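Local structure of enoyl-CoA hydratase subunit II (Geobacillus kaustophilus, 2EJ5) at residues A[7-12]-A[46-51]. The protein probably catalyses the hydration of enoyl-CoA thioesters in phenylacetic acid breakdown, as a member of the enoyl-CoA hydratase/isomerase (crotonase) family. Numbering follows the deposited sequence.
Sequences YEVKGQ and PNVRCV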
ATOM      1  N   TYR A   7      26.916 -20.966  -6.112  1.00 29.74           N
ATOM      2  CA  TYR A   7      27.005 -19.657  -6.702  1.00 29.38           C
ATOM      3  C   TYR A   7      27.735 -19.821  -8.013  1.00 30.10           C
ATOM      4  O   TYR A   7      28.881 -20.263  -8.036  1.00 29.43           O
ATOM      5  CB  TYR A   7      27.747 -18.695  -5.769  1.00 28.23           C
ATOM      6  CG  TYR A   7      27.883 -17.290  -6.301  1.00 27.84           C
ATOM      7  CD1 TYR A   7      26.816 -16.371  -6.226  1.00 25.53           C
ATOM      8  CD2 TYR A   7      29.070 -16.866  -6.875  1.00 25.97           C
ATOM      9  CE1 TYR A   7      26.952 -15.077  -6.721  1.00 24.41           C
ATOM     10  CE2 TYR A   7      29.200 -15.593  -7.384  1.00 25.95           C
ATOM     11  CZ  TYR A   7      28.143 -14.691  -7.295  1.00 26.19           C
ATOM     12  OH  TYR A   7      28.318 -13.410  -7.780  1.00 24.53           O
ATOM     13  N   GLU A   8      27.055 -19.486  -9.104  1.00 29.89           N
ATOM     14  CA  GLU A   8      27.587 -19.679 -10.443  1.00 31.01           C
ATOM     15  C   GLU A   8      27.132 -18.504 -11.304  1.00 29.40           C
ATOM     16  O   GLU A   8      25.940 -18.224 -11.386  1.00 29.08           O
ATOM     17  CB  GLU A   8      27.034 -20.994 -10.995  1.00 30.96           C
ATOM     18  CG  GLU A   8      27.781 -21.567 -12.187  1.00 34.26           C
ATOM     19  CD  GLU A   8      27.227 -22.920 -12.624  1.00 34.53           C
ATOM     20  OE1 GLU A   8      26.716 -23.704 -11.768  1.00 38.00           O
ATOM     21  OE2 GLU A   8      27.305 -23.201 -13.844  1.00 42.22           O
ATOM     22  N   VAL A   9      28.077 -17.781 -11.888  1.00 28.21           N
ATOM     23  CA  VAL A   9      27.748 -16.773 -12.874  1.00 27.62           C
ATOM     24  C   VAL A   9      27.668 -17.453 -14.267  1.00 28.99           C
ATOM     25  O   VAL A   9      28.613 -18.126 -14.703  1.00 28.42           O
ATOM     26  CB  VAL A   9      28.747 -15.575 -12.853  1.00 27.91           C
ATOM     27  CG1 VAL A   9      28.404 -14.514 -13.910  1.00 28.60           C
ATOM     28  CG2 VAL A   9      28.791 -14.919 -11.467  1.00 27.14           C
ATOM     29  N   LYS A  10      26.515 -17.331 -14.920  1.00 28.46           N
ATOM     30  CA  LYS A  10      26.328 -17.828 -16.279  1.00 29.25           C
ATOM     31  C   LYS A  10      25.898 -16.650 -17.146  1.00 29.54           C
ATOM     32  O   LYS A  10      24.798 -16.104 -17.001  1.00 29.48           O
ATOM     33  CB  LYS A  10      25.322 -18.958 -16.319  1.00 28.61           C
ATOM     34  CG  LYS A  10      25.847 -20.260 -15.668  1.00 31.29           C
ATOM     35  CD  LYS A  10      24.766 -21.283 -15.438  1.00 33.09           C
ATOM     36  CE  LYS A  10      23.977 -21.570 -16.691  1.00 37.47           C
ATOM     37  NZ  LYS A  10      24.671 -22.487 -17.649  1.00 38.91           N
ATOM     38  N   GLY A  11      26.815 -16.221 -18.001  1.00 29.56           N
ATOM     39  CA  GLY A  11      26.612 -15.051 -18.829  1.00 28.79           C
ATOM     40  C   GLY A  11      26.862 -13.891 -17.902  1.00 28.75           C
ATOM     41  O   GLY A  11      27.958 -13.758 -17.355  1.00 29.26           O
ATOM     42  N   GLN A  12      25.834 -13.064 -17.705  1.00 27.39           N
ATOM     43  CA  GLN A  12      25.909 -12.000 -16.709  1.00 25.87           C
ATOM     44  C   GLN A  12      24.868 -12.143 -15.602  1.00 24.81           C
ATOM     45  O   GLN A  12      24.484 -11.157 -14.975  1.00 24.65           O
ATOM     46  CB  GLN A  12      25.822 -10.663 -17.384  1.00 25.13           C
ATOM     47  CG  GLN A  12      26.932 -10.529 -18.425  1.00 25.26           C
ATOM     48  CD  GLN A  12      27.202  -9.118 -18.769  1.00 21.21           C
ATOM     49  OE1 GLN A  12      28.157  -8.529 -18.286  1.00 27.10           O
ATOM     50  NE2 GLN A  12      26.353  -8.547 -19.598  1.00 19.90           N
ATOM     51  N   PRO A  46      31.282  -6.362 -11.391  1.00 30.02           N
ATOM     52  CA  PRO A  46      30.824  -5.610 -12.560  1.00 29.08           C
ATOM     53  C   PRO A  46      30.299  -6.491 -13.696  1.00 28.16           C
ATOM     54  O   PRO A  46      29.612  -6.000 -14.601  1.00 28.65           O
ATOM     55  CB  PRO A  46      32.100  -4.893 -13.024  1.00 30.00           C
ATOM     56  CG  PRO A  46      33.210  -5.767 -12.556  1.00 29.80           C
ATOM     57  CD  PRO A  46      32.738  -6.191 -11.193  1.00 30.16           C
ATOM     58  N   ASN A  47      30.598  -7.777 -13.647  1.00 26.38           N
ATOM     59  CA  ASN A  47      30.127  -8.673 -14.684  1.00 25.82           C
ATOM     60  C   ASN A  47      28.736  -9.224 -14.358  1.00 24.90           C
ATOM     61  O   ASN A  47      28.084  -9.764 -15.234  1.00 25.27           O
ATOM     62  CB  ASN A  47      31.108  -9.820 -14.922  1.00 25.42           C
ATOM     63  CG  ASN A  47      30.696 -10.718 -16.100  1.00 25.44           C
ATOM     64  OD1 ASN A  47      30.493 -10.252 -17.238  1.00 22.83           O
ATOM     65  ND2 ASN A  47      30.542 -11.996 -15.821  1.00 24.63           N
ATOM     66  N   VAL A  48      28.303  -9.080 -13.098  1.00 23.32           N
ATOM     67  CA  VAL A  48      26.994  -9.571 -12.656  1.00 20.67           C
ATOM     68  C   VAL A  48      25.973  -8.447 -12.842  1.00 19.40           C
ATOM     69  O   VAL A  48      26.157  -7.341 -12.323  1.00 19.70           O
ATOM     70  CB  VAL A  48      27.017 -10.058 -11.161  1.00 20.97           C
ATOM     71  CG1 VAL A  48      25.567 -10.391 -10.648  1.00 17.97           C
ATOM     72  CG2 VAL A  48      27.907 -11.285 -11.021  1.00 19.73           C
ATOM     73  N   ARG A  49      24.934  -8.710 -13.640  1.00 18.59           N
ATOM     74  CA  ARG A  49      23.896  -7.705 -13.892  1.00 17.80           C
ATOM     75  C   ARG A  49      22.511  -8.151 -13.420  1.00 17.28           C
ATOM     76  O   ARG A  49      21.570  -7.389 -13.509  1.00 17.79           O
ATOM     77  CB  ARG A  49      23.888  -7.285 -15.371  1.00 17.74           C
ATOM     78  CG  ARG A  49      25.115  -6.395 -15.754  1.00 19.03           C
ATOM     79  CD  ARG A  49      25.283  -6.312 -17.254  1.00 20.76           C
ATOM     80  NE  ARG A  49      24.333  -5.366 -17.835  1.00 20.43           N
ATOM     81  CZ  ARG A  49      24.158  -5.203 -19.138  1.00 23.32           C
ATOM     82  NH1 ARG A  49      24.863  -5.967 -20.003  1.00 23.69           N
ATOM     83  NH2 ARG A  49      23.259  -4.326 -19.579  1.00 20.25           N
ATOM     84  N   CYS A  50      22.390  -9.387 -12.945  1.00 17.57           N
ATOM     85  CA  CYS A  50      21.146  -9.902 -12.392  1.00 17.76           C
ATOM     86  C   CYS A  50      21.477 -11.008 -11.439  1.00 18.26           C
ATOM     87  O   CYS A  50      22.494 -11.709 -11.603  1.00 17.12           O
ATOM     88  CB  CYS A  50      20.215 -10.457 -13.489  1.00 18.62           C
ATOM     89  SG  CYS A  50      18.497 -10.880 -12.942  1.00 19.41           S
ATOM     90  N   VAL A  51      20.641 -11.189 -10.436  1.00 16.79           N
ATOM     91  CA  VAL A  51      20.832 -12.304  -9.522  1.00 17.49           C
ATOM     92  C   VAL A  51      19.600 -13.153  -9.508  1.00 17.36           C
ATOM     93  O   VAL A  51      18.482 -12.639  -9.481  1.00 17.14           O
ATOM     94  CB  VAL A  51      21.171 -11.844  -8.051  1.00 16.85           C
ATOM     95  CG1 VAL A  51      21.316 -13.057  -7.120  1.00 18.74           C
ATOM     96  CG2 VAL A  51      22.456 -11.039  -8.040  1.00 21.85           C
TER
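Gln12 reaches from the turn of the N-terminal beta hairpin, strands 5-10 and 13-18, across the chain entering strand 50-55 of the crotonase fold, and meets Asn47 and Arg49 there. The hairpin forms one edge of the main sheet within this chain, and strand 50-55 runs parallel to its second strand. Beyond CG the Gln12 side chain is extended and runs beside that of Arg49, pointing the same way, with Gln12 CD 3.7 Å from Arg49 CD. The amide stands steeply to the guanidinium, their planes 78° apart. Arg49 bends at chi3 (78°) and is anchored farther off, its NH2 hydrogen-bonded to Met199 O and its NE to Thr201 OG1. The Asn47 side chain crosses that of Gln12 at about a right angle, and Gln12 CG lies 3.5 Å from the backbone O of Asn47. An alanine at Gln12 would probably leave Arg49 CD without its flanking chain and open a gap where CG and CD lay against Asn47. On strand 5-10, Val9 CG2 packs on Val48 CG2 at 3.8 Å, and Tyr7 OH also touches Val48 CG2. The backbones join at Gln12 O, which takes a nearly straight bond from Arg49 N (2.8 Å, 171°) and a weak one from Cys50 N at 3.4 Å.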